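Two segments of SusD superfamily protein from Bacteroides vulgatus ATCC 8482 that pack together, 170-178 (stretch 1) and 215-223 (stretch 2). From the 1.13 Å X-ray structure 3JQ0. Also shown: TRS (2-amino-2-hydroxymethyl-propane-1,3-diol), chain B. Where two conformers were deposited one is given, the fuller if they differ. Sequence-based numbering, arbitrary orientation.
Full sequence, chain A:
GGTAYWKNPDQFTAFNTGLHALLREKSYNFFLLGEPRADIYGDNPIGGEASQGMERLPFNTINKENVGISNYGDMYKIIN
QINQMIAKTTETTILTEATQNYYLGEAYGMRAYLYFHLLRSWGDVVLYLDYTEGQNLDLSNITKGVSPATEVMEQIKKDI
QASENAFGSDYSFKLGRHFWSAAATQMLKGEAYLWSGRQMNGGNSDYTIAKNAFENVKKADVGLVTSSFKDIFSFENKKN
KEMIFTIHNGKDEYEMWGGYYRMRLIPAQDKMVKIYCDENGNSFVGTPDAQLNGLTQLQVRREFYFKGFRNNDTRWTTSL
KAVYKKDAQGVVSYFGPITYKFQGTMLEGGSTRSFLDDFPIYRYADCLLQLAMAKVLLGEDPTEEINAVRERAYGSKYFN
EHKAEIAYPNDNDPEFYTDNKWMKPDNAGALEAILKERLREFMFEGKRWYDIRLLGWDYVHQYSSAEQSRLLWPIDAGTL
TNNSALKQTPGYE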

ATOM      1  N   ASP A 170      22.935  10.505  -6.615  0.54 11.70           N
ATOM      2  CA  ASP A 170      22.878   9.113  -7.072  0.54 11.19           C
ATOM      3  C   ASP A 170      21.469   8.559  -6.869  0.54 11.24           C
ATOM      4  O   ASP A 170      21.123   8.085  -5.780  0.54 11.09           O
ATOM      5  CB  ASP A 170      23.882   8.261  -6.319  0.54 11.95           C
ATOM      6  CG  ASP A 170      23.900   6.807  -6.768  0.54 13.21           C
ATOM      7  OD1 ASP A 170      23.230   6.481  -7.767  0.54 14.39           O
ATOM      8  OD2 ASP A 170      24.620   5.989  -6.132  0.54 15.97           O
ATOM      9  N   TYR A 171      20.686   8.641  -7.945  0.54 10.37           N
ATOM     10  CA  TYR A 171      19.337   8.083  -8.035  0.54  9.95           C
ATOM     11  C   TYR A 171      19.268   6.750  -8.781  0.54 11.72           C
ATOM     12  O   TYR A 171      18.209   6.200  -8.967  0.54 10.15           O
ATOM     13  CB  TYR A 171      18.445   9.070  -8.756  0.54 10.24           C
ATOM     14  CG  TYR A 171      17.880  10.148  -7.883  0.54  9.53           C
ATOM     15  CD1 TYR A 171      18.671  11.185  -7.375  0.54 12.91           C
ATOM     16  CD2 TYR A 171      16.561  10.124  -7.532  0.54 10.36           C
ATOM     17  CE1 TYR A 171      18.109  12.196  -6.574  0.54 11.97           C
ATOM     18  CE2 TYR A 171      16.030  11.113  -6.726  0.54  9.23           C
ATOM     19  CZ  TYR A 171      16.775  12.161  -6.282  0.54 10.82           C
ATOM     20  OH  TYR A 171      16.155  13.132  -5.534  0.54 11.49           O
ATOM     21  N   SER A 172      20.413   6.257  -9.204  1.00 13.87           N
ATOM     22  CA  SER A 172      20.516   4.915  -9.709  1.00 14.03           C
ATOM     23  C   SER A 172      19.938   3.959  -8.665  1.00 14.13           C
ATOM     24  O   SER A 172      20.002   4.183  -7.457  1.00 16.26           O
ATOM     25  CB  SER A 172      21.994   4.563  -9.919  1.00 17.54           C
ATOM     26  OG  SER A 172      22.614   4.100  -8.680  1.00 21.00           O
ATOM     27  N   PHE A 173      19.425   2.829  -9.118  1.00 12.51           N
ATOM     28  CA  PHE A 173      18.992   1.757  -8.215  1.00 13.50           C
ATOM     29  C   PHE A 173      20.229   0.871  -8.069  1.00 13.61           C
ATOM     30  O   PHE A 173      20.302  -0.220  -8.636  1.00 14.68           O
ATOM     31  CB  PHE A 173      17.795   0.998  -8.812  1.00 12.52           C
ATOM     32  CG  PHE A 173      16.556   1.845  -8.954  1.00 11.21           C
ATOM     33  CD1 PHE A 173      15.795   2.161  -7.841  1.00 11.56           C
ATOM     34  CD2 PHE A 173      16.140   2.322 -10.191  1.00 11.46           C
ATOM     35  CE1 PHE A 173      14.668   2.925  -7.961  1.00 10.61           C
ATOM     36  CE2 PHE A 173      15.036   3.097 -10.301  1.00 11.78           C
ATOM     37  CZ  PHE A 173      14.278   3.383  -9.178  1.00 11.98           C
ATOM     38  N   LYS A 174      21.186   1.351  -7.275  1.00 14.30           N
ATOM     39  CA  LYS A 174      22.483   0.702  -7.153  1.00 15.60           C
ATOM     40  C   LYS A 174      22.366  -0.727  -6.672  1.00 14.37           C
ATOM     41  O   LYS A 174      23.132  -1.572  -7.099  1.00 16.75           O
ATOM     42  CB  LYS A 174      23.393   1.484  -6.200  1.00 16.46           C
ATOM     43  CG  LYS A 174      24.792   0.892  -5.992  1.00 21.75           C
ATOM     44  CD  LYS A 174      25.507   1.760  -4.933  1.00 27.59           C
ATOM     45  CE  LYS A 174      26.911   1.318  -4.560  1.00 32.47           C
ATOM     46  NZ  LYS A 174      26.933   0.745  -3.171  1.00 36.00           N
ATOM     47  N   LEU A 175      21.406  -0.995  -5.783  1.00 13.44           N
ATOM     48  CA  LEU A 175      21.189  -2.328  -5.254  1.00 12.78           C
ATOM     49  C   LEU A 175      19.851  -2.920  -5.732  1.00 13.38           C
ATOM     50  O   LEU A 175      19.356  -3.899  -5.160  1.00 15.44           O
ATOM     51  CB  LEU A 175      21.260  -2.307  -3.756  1.00 12.89           C
ATOM     52  CG  LEU A 175      22.625  -1.912  -3.193  1.00 13.21           C
ATOM     53  CD1 LEU A 175      22.597  -1.844  -1.701  1.00 13.78           C
ATOM     54  CD2 LEU A 175      23.742  -2.893  -3.615  1.00 14.85           C
ATOM     55  N   GLY A 176      19.301  -2.322  -6.784  1.00 12.14           N
ATOM     56  CA  GLY A 176      18.040  -2.780  -7.374  1.00 12.01           C
ATOM     57  C   GLY A 176      16.810  -2.082  -6.798  1.00 10.68           C
ATOM     58  O   GLY A 176      16.864  -1.456  -5.738  1.00 10.44           O
ATOM     59  N   ARG A 177      15.697  -2.253  -7.505  1.00  9.62           N
ATOM     60  CA  ARG A 177      14.433  -1.632  -7.096  1.00  8.41           C
ATOM     61  C   ARG A 177      13.818  -2.318  -5.900  1.00  9.04           C
ATOM     62  O   ARG A 177      12.865  -1.781  -5.343  1.00  9.71           O
ATOM     63  CB  ARG A 177      13.462  -1.624  -8.272  1.00  9.05           C
ATOM     64  CG  ARG A 177      13.941  -0.795  -9.434  1.00  9.79           C
ATOM     65  CD  ARG A 177      13.237  -1.176 -10.756  1.00  9.94           C
ATOM     66  NE  ARG A 177      13.912  -0.544 -11.882  1.00 11.50           N
ATOM     67  CZ  ARG A 177      13.623   0.637 -12.390  1.00 10.73           C
ATOM     68  NH1 ARG A 177      12.573   1.324 -11.998  1.00  9.29           N
ATOM     69  NH2 ARG A 177      14.350   1.109 -13.392  1.00 12.72           N
ATOM     70  N   HIS A 178      14.335  -3.483  -5.516  1.00  9.47           N
ATOM     71  CA  HIS A 178      13.860  -4.134  -4.306  0.57  7.89           C
ATOM     72  C   HIS A 178      14.674  -3.762  -3.069  1.00  8.20           C
ATOM     73  O   HIS A 178      14.412  -4.278  -2.000  1.00  9.30           O
ATOM     74  CB  HIS A 178      13.826  -5.634  -4.545  0.57  7.49           C
ATOM     75  CG  HIS A 178      15.177  -6.197  -4.826  0.57  7.75           C
ATOM     76  ND1 HIS A 178      15.999  -5.660  -5.792  0.57  9.13           N
ATOM     77  CD2 HIS A 178      15.851  -7.209  -4.257  0.57  8.33           C
ATOM     78  CE1 HIS A 178      17.131  -6.329  -5.800  0.57  9.50           C
ATOM     79  NE2 HIS A 178      17.051  -7.285  -4.900  0.57 10.04           N
TER
HETATM   80  C   TRS B   1      17.348  -1.017 -13.208  1.00 33.71           C
HETATM   81  C1  TRS B   1      16.857  -1.640 -14.530  1.00 34.85           C
HETATM   82  C2  TRS B   1      16.746  -1.683 -11.993  1.00 33.95           C
HETATM   83  C3  TRS B   1      17.342   0.496 -13.011  1.00 34.77           C
HETATM   84  N   TRS B   1      18.753  -1.349 -13.113  1.00 35.75           N
HETATM   85  O1  TRS B   1      15.675  -1.121 -15.102  1.00 33.01           O
HETATM   86  O2  TRS B   1      15.836  -2.682 -12.373  1.00 33.03           O
HETATM   87  O3  TRS B   1      17.709   1.325 -14.110  1.00 35.12           O
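Stretch 2 215-223: ENVKKADVG

Stretch 2 leaves a helix at its start, passes through a type I turn from Val217 to Ala220 and runs on as loop; stretch 1 has no regular helix or strand and holds a type I turn from Phe173 to Gly176. The backbones come nearest at Tyr171 and Ala220 (CA to CA 5.3 Å) and stand farther apart at Arg177 and Val222 (CA to CA 10.1 Å), so the Arg177 side chain reaches across to the backbone of stretch 2, and both chains advance in the same sense along the contact. At the near end the Tyr171 ring takes Lys219 CB over one face, 4.1 Å from the ring centroid in a CH-pi contact, while Tyr171 OH lies 3.6 Å from Asn216 CB. Next along, Ala220 CB sits 4.0 Å from Phe173 CZ, which also meets Val222 CG1 at 3.8 Å. No direct backbone-to-backbone hydrogen bond joins the stretches; instead one water donates to Tyr171 O (2.9 Å) and accepts from Asp221 N (2.9 Å), satisfying both. The direct polar link is Arg177, whose NH1 and NH2 both donate to Asp221 O (3.0 and 2.7 Å), a fork on one carbonyl lying at the edge of the guanidinium. A longer salt bridge runs from Arg177 NH2 to Asp221 OD2 (3.5 Å). TRS, probably from the crystallisation liquor, bridges the same pair: Arg177 NE gives a weak bond to TRS O2 (2.9 Å), Arg177 NH2 donates to TRS O1 (3.1 Å), and TRS O3 donates to Asp221 OD2 (2.9 Å). Some other polar groups are met within their own stretch: Asp170 OD1 accepts from Ser172 OG (2.6 Å), Asn216 OD1 from Lys219 NZ (3.1 Å), the lysine end leading away from stretch 1, and Glu215 OE1 forms a salt bridge with Lys218 NZ (2.9 Å). Lys174 NZ and Asn216 ND2, and also Arg177 NH1, bond elsewhere in the structure.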

ATOM      1  N   GLU A 215       8.412  15.411  -7.822  1.00  8.32           N
ATOM      2  CA  GLU A 215       9.079  15.740  -9.089  1.00  8.95           C
ATOM      3  C   GLU A 215      10.460  15.102  -9.146  1.00  9.33           C
ATOM      4  O   GLU A 215      10.883  14.597 -10.186  1.00 10.49           O
ATOM      5  CB  GLU A 215       9.140  17.239  -9.301  1.00  9.57           C
ATOM      6  CG  GLU A 215       7.830  17.941  -9.520  1.00 11.30           C
ATOM      7  CD  GLU A 215       7.190  17.754 -10.870  1.00 11.89           C
ATOM      8  OE1 GLU A 215       7.665  16.902 -11.682  1.00 12.95           O
ATOM      9  OE2 GLU A 215       6.149  18.461 -11.108  1.00 14.22           O
ATOM     10  N   ASN A 216      11.156  15.118  -8.021  1.00  8.56           N
ATOM     11  CA  ASN A 216      12.506  14.524  -7.976  1.00  9.49           C
ATOM     12  C   ASN A 216      12.542  13.035  -8.255  1.00  9.85           C
ATOM     13  O   ASN A 216      13.519  12.521  -8.767  1.00 11.48           O
ATOM     14  CB  ASN A 216      13.195  14.779  -6.661  1.00  9.88           C
ATOM     15  CG  ASN A 216      13.730  16.152  -6.519  1.00 12.59           C
ATOM     16  OD1 ASN A 216      13.914  16.902  -7.477  1.00 14.66           O
ATOM     17  ND2 ASN A 216      13.993  16.499  -5.262  1.00 14.71           N
ATOM     18  N   VAL A 217      11.455  12.343  -7.920  1.00  8.95           N
ATOM     19  CA  VAL A 217      11.376  10.899  -8.226  1.00  9.53           C
ATOM     20  C   VAL A 217      11.620  10.618  -9.708  1.00 10.10           C
ATOM     21  O   VAL A 217      12.240   9.599 -10.068  1.00 10.76           O
ATOM     22  CB  VAL A 217       9.981  10.362  -7.769  1.00  8.69           C
ATOM     23  CG1 VAL A 217       9.738   8.947  -8.284  1.00 10.14           C
ATOM     24  CG2 VAL A 217       9.836  10.456  -6.260  1.00 10.20           C
ATOM     25  N   LYS A 218      11.206  11.553 -10.559  1.00 11.07           N
ATOM     26  CA  LYS A 218      11.381  11.441 -11.989  1.00 12.66           C
ATOM     27  C   LYS A 218      12.835  11.420 -12.433  1.00 12.95           C
ATOM     28  O   LYS A 218      13.126  11.050 -13.577  1.00 15.82           O
ATOM     29  CB  LYS A 218      10.636  12.560 -12.703  1.00 12.17           C
ATOM     30  CG  LYS A 218       9.133  12.637 -12.398  1.00 11.70           C
ATOM     31  CD  LYS A 218       8.486  13.791 -13.122  1.00 12.72           C
ATOM     32  CE  LYS A 218       7.017  13.863 -12.974  1.00 12.74           C
ATOM     33  NZ  LYS A 218       6.466  15.102 -13.553  1.00 14.82           N
ATOM     34  N   LYS A 219      13.754  11.800 -11.550  1.00 12.72           N
ATOM     35  CA  LYS A 219      15.207  11.697 -11.833  1.00 14.11           C
ATOM     36  C   LYS A 219      15.682  10.261 -11.924  1.00 13.70           C
ATOM     37  O   LYS A 219      16.757   9.987 -12.478  1.00 16.33           O
ATOM     38  CB  LYS A 219      16.017  12.392 -10.742  1.00 13.83           C
ATOM     39  CG  LYS A 219      15.862  13.899 -10.724  1.00 15.74           C
ATOM     40  CD  LYS A 219      16.538  14.526  -9.517  1.00 17.45           C
ATOM     41  CE  LYS A 219      16.482  16.070  -9.475  1.00 25.80           C
ATOM     42  NZ  LYS A 219      15.358  16.719 -10.257  1.00 30.87           N
ATOM     43  N   ALA A 220      14.950   9.328 -11.323  1.00 12.17           N
ATOM     44  CA  ALA A 220      15.286   7.936 -11.441  1.00 11.03           C
ATOM     45  C   ALA A 220      14.723   7.384 -12.781  1.00  9.96           C
ATOM     46  O   ALA A 220      13.889   7.998 -13.452  1.00 11.05           O
ATOM     47  CB  ALA A 220      14.757   7.165 -10.246  1.00 11.68           C
ATOM     48  N   ASP A 221      15.161   6.188 -13.129  1.00 10.61           N
ATOM     49  CA  ASP A 221      14.704   5.496 -14.331  1.00 11.09           C
ATOM     50  C   ASP A 221      13.368   4.819 -14.056  1.00  9.93           C
ATOM     51  O   ASP A 221      13.305   3.616 -13.810  1.00 11.40           O
ATOM     52  CB  ASP A 221      15.770   4.496 -14.740  1.00 12.42           C
ATOM     53  CG  ASP A 221      15.433   3.730 -15.972  1.00 13.88           C
ATOM     54  OD1 ASP A 221      14.630   4.220 -16.788  1.00 17.58           O
ATOM     55  OD2 ASP A 221      15.969   2.589 -16.088  1.00 19.94           O
ATOM     56  N   VAL A 222      12.322   5.623 -14.096  1.00 10.13           N
ATOM     57  CA  VAL A 222      10.977   5.211 -13.723  1.00  9.69           C
ATOM     58  C   VAL A 222       9.984   5.716 -14.769  1.00  9.81           C
ATOM     59  O   VAL A 222      10.170   6.776 -15.378  1.00 12.63           O
ATOM     60  CB  VAL A 222      10.570   5.676 -12.306  1.00 10.59           C
ATOM     61  CG1 VAL A 222      11.434   4.885 -11.271  1.00 12.10           C
ATOM     62  CG2 VAL A 222      10.664   7.157 -12.149  1.00 13.02           C
ATOM     63  N   GLY A 223       8.904   4.970 -14.940  1.00  8.96           N
ATOM     64  CA  GLY A 223       7.828   5.391 -15.793  1.00  9.50           C
ATOM     65  C   GLY A 223       6.713   4.365 -15.692  1.00  9.03           C
ATOM     66  O   GLY A 223       6.862   3.305 -15.055  1.00 10.18           O
TER
HETATM   67  O   HOH W   1      17.484   5.295 -11.668  1.00 13.28           O